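Local coordinates for extracellular solute-binding protein family 1 (Kribbella flavida, PDB 5IXP) that probably captures a small solute outside the cell and hands it to the membrane components of an ABC transporter for uptake, at residues T37-E40 against H41-N44; Y67-L70 against A71-D74; W381-A384 against L385-A388. One frame throughout, in Å; residues are numbered along the deposited sequence.

Contact 1: T37-E40 against H41-N44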
# COMPACT_ATOMS: atom_id res chain seq x y z
N THR A 37 7.54 -16.66 -6.79
CA THR A 37 7.40 -15.76 -5.66
C THR A 37 7.52 -14.33 -6.15
O THR A 37 8.04 -14.05 -7.24
CB THR A 37 8.48 -15.99 -4.59
OG1 THR A 37 9.76 -15.65 -5.14
CG2 THR A 37 8.49 -17.45 -4.12
N VAL A 38 7.07 -13.40 -5.31
CA VAL A 38 7.22 -11.99 -5.64
C VAL A 38 8.69 -11.61 -5.69
O VAL A 38 9.11 -10.84 -6.56
CB VAL A 38 6.43 -11.14 -4.64
CG1 VAL A 38 6.58 -9.70 -5.00
CG2 VAL A 38 4.96 -11.52 -4.67
N ASP A 39 9.50 -12.14 -4.76
CA ASP A 39 10.93 -11.82 -4.78
C ASP A 39 11.57 -12.28 -6.09
O ASP A 39 12.47 -11.60 -6.61
CB ASP A 39 11.64 -12.45 -3.59
CG ASP A 39 11.30 -11.78 -2.27
OD1 ASP A 39 10.91 -10.59 -2.26
OD2 ASP A 39 11.42 -12.45 -1.22
N GLU A 40 11.13 -13.41 -6.64
CA GLU A 40 11.75 -13.84 -7.88
C GLU A 40 11.24 -13.04 -9.07
O GLU A 40 11.99 -12.83 -10.02
CB GLU A 40 11.55 -15.32 -8.11
CG GLU A 40 12.80 -16.06 -7.64
CD GLU A 40 12.49 -17.43 -7.23
OE1 GLU A 40 11.28 -17.73 -7.14
OE2 GLU A 40 13.44 -18.21 -7.00
N HIS A 41 9.99 -12.58 -9.02
CA HIS A 41 9.52 -11.65 -10.04
C HIS A 41 10.39 -10.40 -10.08
O HIS A 41 10.82 -9.95 -11.15
CB HIS A 41 8.06 -11.29 -9.77
CG HIS A 41 7.51 -10.28 -10.71
ND1 HIS A 41 6.86 -10.62 -11.89
CD2 HIS A 41 7.51 -8.92 -10.67
CE1 HIS A 41 6.49 -9.52 -12.52
NE2 HIS A 41 6.87 -8.48 -11.80
N ILE A 42 10.69 -9.84 -8.90
CA ILE A 42 11.57 -8.67 -8.80
C ILE A 42 12.96 -9.00 -9.34
O ILE A 42 13.55 -8.22 -10.10
CB ILE A 42 11.67 -8.20 -7.34
CG1 ILE A 42 10.36 -7.61 -6.86
CG2 ILE A 42 12.82 -7.22 -7.17
CD1 ILE A 42 10.30 -7.54 -5.37
N LYS A 43 13.53 -10.13 -8.91
CA LYS A 43 14.86 -10.50 -9.36
C LYS A 43 14.91 -10.68 -10.87
O LYS A 43 15.88 -10.27 -11.52
CB LYS A 43 15.32 -11.78 -8.66
CG LYS A 43 15.78 -11.57 -7.23
CD LYS A 43 16.52 -12.80 -6.74
CE LYS A 43 15.88 -13.36 -5.48
NZ LYS A 43 15.96 -12.39 -4.35
N ASN A 44 13.88 -11.30 -11.45
CA ASN A 44 13.82 -11.43 -12.90
C ASN A 44 13.82 -10.05 -13.55
O ASN A 44 14.52 -9.81 -14.53
CB ASN A 44 12.57 -12.18 -13.34
CG ASN A 44 12.58 -13.62 -12.91
OD1 ASN A 44 13.63 -14.19 -12.62
ND2 ASN A 44 11.40 -14.24 -12.89
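His41 donates its backbone N-H to Thr37 O over 3.0 Å, the first i to i+4 bond of the helix 38-51. Thr37 stands at the N-cap, and Ile42 N to Val38 O, Lys43 N to Asp39 O and Asn44 N to Glu40 O continue the alpha-helical pattern. Side chains ride on this frame. Ile42 lays CG1 at 3.5 Å from Val38 O, because a chi1 of -69° puts CG1 anti to its own carbonyl carbon, and its CD1 reaches Val38 CG1 at 4.3 Å, a loose apolar touch. Lys43 takes part through its backbone, its N lying 2.9 Å from Asp39 O.

One step further out, the N-cap bond satisfies a first-turn N-H that has no earlier carbonyl in the helix. Glu40 donates its backbone N-H to Thr37 OG1, with an angle of 151°, and a side chain thus stands in for the missing preceding turn. His41 points elsewhere: its NE2 is hydrogen-bonded to Ala60 O on strand 58-62 and its ring meets Phe9, while Val38 and Ile42 both touch Trp65. One turn on from Glu40, the Asn44 amide folds back over the helix, with CG 3.1 Å from Glu40 O; that oxygen accepts from the backbone Asn44 N at 2.8 Å, whereas the side-chain ND2 approaches it at a poor angle.

Contact 2: Y67-L70 against A71-D74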
# COMPACT_ATOMS: atom_id res chain seq x y z
N TYR A 67 9.88 3.13 -7.32
CA TYR A 67 10.88 4.18 -7.14
C TYR A 67 12.19 3.80 -7.82
O TYR A 67 12.84 4.65 -8.43
CB TYR A 67 11.11 4.45 -5.64
CG TYR A 67 11.92 3.36 -4.93
CD1 TYR A 67 11.28 2.29 -4.32
CD2 TYR A 67 13.31 3.41 -4.88
CE1 TYR A 67 12.00 1.29 -3.68
CE2 TYR A 67 14.04 2.41 -4.25
CZ TYR A 67 13.38 1.36 -3.65
OH TYR A 67 14.10 0.36 -3.01
N LYS A 68 12.57 2.53 -7.73
CA LYS A 68 13.83 2.08 -8.31
C LYS A 68 13.81 2.17 -9.83
O LYS A 68 14.84 2.39 -10.46
CB LYS A 68 14.13 0.65 -7.84
CG LYS A 68 15.40 0.04 -8.41
CD LYS A 68 15.92 -1.09 -7.53
CE LYS A 68 16.98 -1.91 -8.25
NZ LYS A 68 17.43 -3.10 -7.46
N TYR A 69 12.63 2.02 -10.44
CA TYR A 69 12.57 2.02 -11.89
C TYR A 69 12.19 3.37 -12.47
O TYR A 69 12.48 3.61 -13.65
CB TYR A 69 11.61 0.90 -12.35
CG TYR A 69 12.20 -0.40 -11.90
CD1 TYR A 69 13.28 -0.96 -12.58
CD2 TYR A 69 11.77 -1.02 -10.74
CE1 TYR A 69 13.87 -2.13 -12.15
CE2 TYR A 69 12.36 -2.20 -10.30
CZ TYR A 69 13.41 -2.74 -11.02
OH TYR A 69 13.99 -3.90 -10.58
N LEU A 70 11.61 4.26 -11.67
CA LEU A 70 11.53 5.66 -12.09
C LEU A 70 12.93 6.20 -12.37
O LEU A 70 13.12 6.98 -13.31
CB LEU A 70 10.83 6.49 -11.02
CG LEU A 70 9.32 6.25 -10.81
CD1 LEU A 70 8.81 6.94 -9.55
CD2 LEU A 70 8.53 6.70 -12.03
N ALA A 71 13.92 5.78 -11.58
CA ALA A 71 15.29 6.21 -11.82
C ALA A 71 15.88 5.58 -13.07
O ALA A 71 16.93 6.04 -13.54
CB ALA A 71 16.16 5.90 -10.60
N LYS A 72 15.25 4.54 -13.61
CA LYS A 72 15.68 3.88 -14.83
C LYS A 72 14.66 4.08 -15.95
O LYS A 72 14.49 3.21 -16.80
CB LYS A 72 15.91 2.39 -14.59
CG LYS A 72 17.00 2.10 -13.58
CD LYS A 72 17.08 0.61 -13.29
CE LYS A 72 18.34 0.27 -12.54
NZ LYS A 72 19.56 0.64 -13.32
N ALA A 73 13.97 5.23 -15.96
CA ALA A 73 12.84 5.40 -16.86
C ALA A 73 13.24 5.33 -18.32
O ALA A 73 12.37 5.05 -19.16
CB ALA A 73 12.14 6.72 -16.58
N ASP A 74 14.52 5.56 -18.65
CA ASP A 74 14.98 5.42 -20.02
C ASP A 74 14.71 4.03 -20.57
O ASP A 74 14.59 3.86 -21.79
CB ASP A 74 16.48 5.72 -20.12
CG ASP A 74 16.80 7.20 -20.22
OD1 ASP A 74 15.89 8.02 -19.96
OD2 ASP A 74 17.96 7.53 -20.56
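Lys72 leans back over the end of helix 66-70, against Tyr69 and Lys68, as the chain leaves the helix through a type I beta turn from Leu70 to Ala73. Its CB starts 3.8 Å from Tyr69 O. Chi1 of -62° turns CG anti to the carbonyl carbon of Lys72, which carries the chain back past the helix end, and CG comes within 3.8 Å of Lys68 O. Next, CD lies 4.0 Å from that same Lys68 O and 4.2 Å from Tyr69 CD1, a glancing approach to the ring. CE and NZ lead on away from the helix, with the last bond bent at chi4.

The backbone bonds here depart from the alpha-helical pattern. Lys72 N bonds Tyr69 O at 2.9 Å, an i to i+3 link, but the N-H...O angle is only 138° and the donor stands above the carbonyl plane. The bond that closes the turn, Ala73 N to Leu70 O at 3.3 Å, is weak; Ala73 CB lies 3.4 Å from the same oxygen.

Around this exit, Tyr69 and Lys72 both rest on Leu49 of helix 38-51, and Lys68 NZ forms a salt bridge with Glu46 of that helix. Leu70 meets Ile107 and Ala73 meets Thr101, so the helix end and turn touch both helix 38-51 and the loop that leads into strand 108-121.

Contact 3: W381-A384 against L385-A388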
# COMPACT_ATOMS: atom_id res chain seq x y z
N TRP A 381 18.11 6.10 16.80
CA TRP A 381 17.98 7.16 15.82
C TRP A 381 19.34 7.52 15.23
O TRP A 381 19.46 7.71 14.01
CB TRP A 381 17.31 8.39 16.45
CG TRP A 381 17.27 9.58 15.54
CD1 TRP A 381 18.11 10.66 15.57
CD2 TRP A 381 16.36 9.80 14.46
NE1 TRP A 381 17.76 11.55 14.57
CE2 TRP A 381 16.69 11.04 13.88
CE3 TRP A 381 15.28 9.08 13.93
CZ2 TRP A 381 16.00 11.57 12.79
CZ3 TRP A 381 14.59 9.61 12.86
CH2 TRP A 381 14.95 10.84 12.29
N LYS A 382 20.38 7.61 16.07
CA LYS A 382 21.71 7.90 15.55
C LYS A 382 22.17 6.78 14.62
O LYS A 382 22.75 7.05 13.56
CB LYS A 382 22.71 8.10 16.69
CG LYS A 382 22.40 9.27 17.59
CD LYS A 382 23.47 9.40 18.68
CE LYS A 382 23.21 10.58 19.60
NZ LYS A 382 23.34 11.89 18.88
N GLN A 383 21.91 5.53 14.99
CA GLN A 383 22.32 4.42 14.13
C GLN A 383 21.57 4.46 12.80
O GLN A 383 22.17 4.23 11.75
CB GLN A 383 22.10 3.07 14.82
CG GLN A 383 22.44 1.89 13.92
CD GLN A 383 22.44 0.56 14.65
OE1 GLN A 383 22.28 0.52 15.87
NE2 GLN A 383 22.62 -0.53 13.91
N ALA A 384 20.26 4.75 12.84
CA ALA A 384 19.51 4.85 11.59
C ALA A 384 20.09 5.94 10.69
O ALA A 384 20.26 5.73 9.48
CB ALA A 384 18.03 5.12 11.87
N LEU A 385 20.44 7.10 11.26
CA LEU A 385 21.01 8.17 10.44
C LEU A 385 22.32 7.74 9.81
O LEU A 385 22.54 7.98 8.61
CB LEU A 385 21.21 9.45 11.27
CG LEU A 385 19.94 10.20 11.69
CD1 LEU A 385 20.28 11.54 12.32
CD2 LEU A 385 18.98 10.40 10.53
N ARG A 386 23.21 7.10 10.58
CA ARG A 386 24.46 6.60 10.02
C ARG A 386 24.21 5.63 8.88
O ARG A 386 24.82 5.74 7.81
CB ARG A 386 25.30 5.90 11.10
CG ARG A 386 26.02 6.81 12.06
CD ARG A 386 27.11 6.04 12.83
NE ARG A 386 26.61 4.82 13.46
CZ ARG A 386 26.01 4.79 14.65
NH1 ARG A 386 25.82 5.92 15.33
NH2 ARG A 386 25.58 3.64 15.17
N GLU A 387 23.32 4.66 9.10
CA GLU A 387 23.09 3.63 8.09
C GLU A 387 22.34 4.19 6.88
O GLU A 387 22.59 3.75 5.75
CB GLU A 387 22.33 2.47 8.72
CG GLU A 387 23.13 1.83 9.85
CD GLU A 387 22.46 0.63 10.45
OE1 GLU A 387 21.27 0.40 10.20
OE2 GLU A 387 23.15 -0.10 11.20
N ALA A 388 21.44 5.15 7.10
CA ALA A 388 20.72 5.75 5.98
C ALA A 388 21.65 6.53 5.07
O ALA A 388 21.48 6.54 3.85
CB ALA A 388 19.60 6.66 6.51
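Ala388 N reaches Ala384 O at 2.7 Å, the shortest sound polar bond here, and Leu385, Arg386 and Glu387 repeat the same i to i+4 step. A side-chain bond runs alongside: Gln383 NE2 donates to Glu387 OE2 at 2.8 Å and a nearly straight 171°. The carboxylate oxygen lies in the amide plane of Gln383 but is itself approached from above the carboxylate plane, the two groups being turned 83° apart. Gln375 NE2 bonds the amide's other end, OE1, which helps fix its rotation. A leucine in place of Glu387 would probably leave Gln383 NE2 without this acceptor and the amide freer to turn.

On another flank, Leu385 sets CG over the face of the Trp381 five-membered ring, 4.1 Å from its centroid, a CH-pi contact; CD1 comes to 3.4 Å from Trp381 NE1. With chi1 at 174°, CG of Trp381 lies anti to the backbone N, beside the carbonyl carbon, and the indole thereby meets Leu385. Arg386, bent at chi3, lays one guanidinium face over Gln383 CA. Ala384 and Ala388 turn their small side chains to Phe363 of helix 356-371, the i, i+4 spacing of an amphipathic helix packed on its neighbour.

Following the chain from the N terminus, the three contacts come in series; none encloses or crosses another, and each joins two adjoining segments without closing a long loop. Contact 1 opens helix 38-51, between strands 28-34 and 58-62. Contact 2 ends the short helix 66-70, which follows strand 58-62, and packs back on helix 38-51; the centres of these two contacts are about 17 Å apart. Contact 3 comes some 300 residues later, in the terminal helix 377-392 beside helix 356-371. Its centre is about 26 Å from that of contact 2, yet Tyr67 OH is hydrogen-bonded to Glu358 of helix 356-371, the helix on which contact 3 packs.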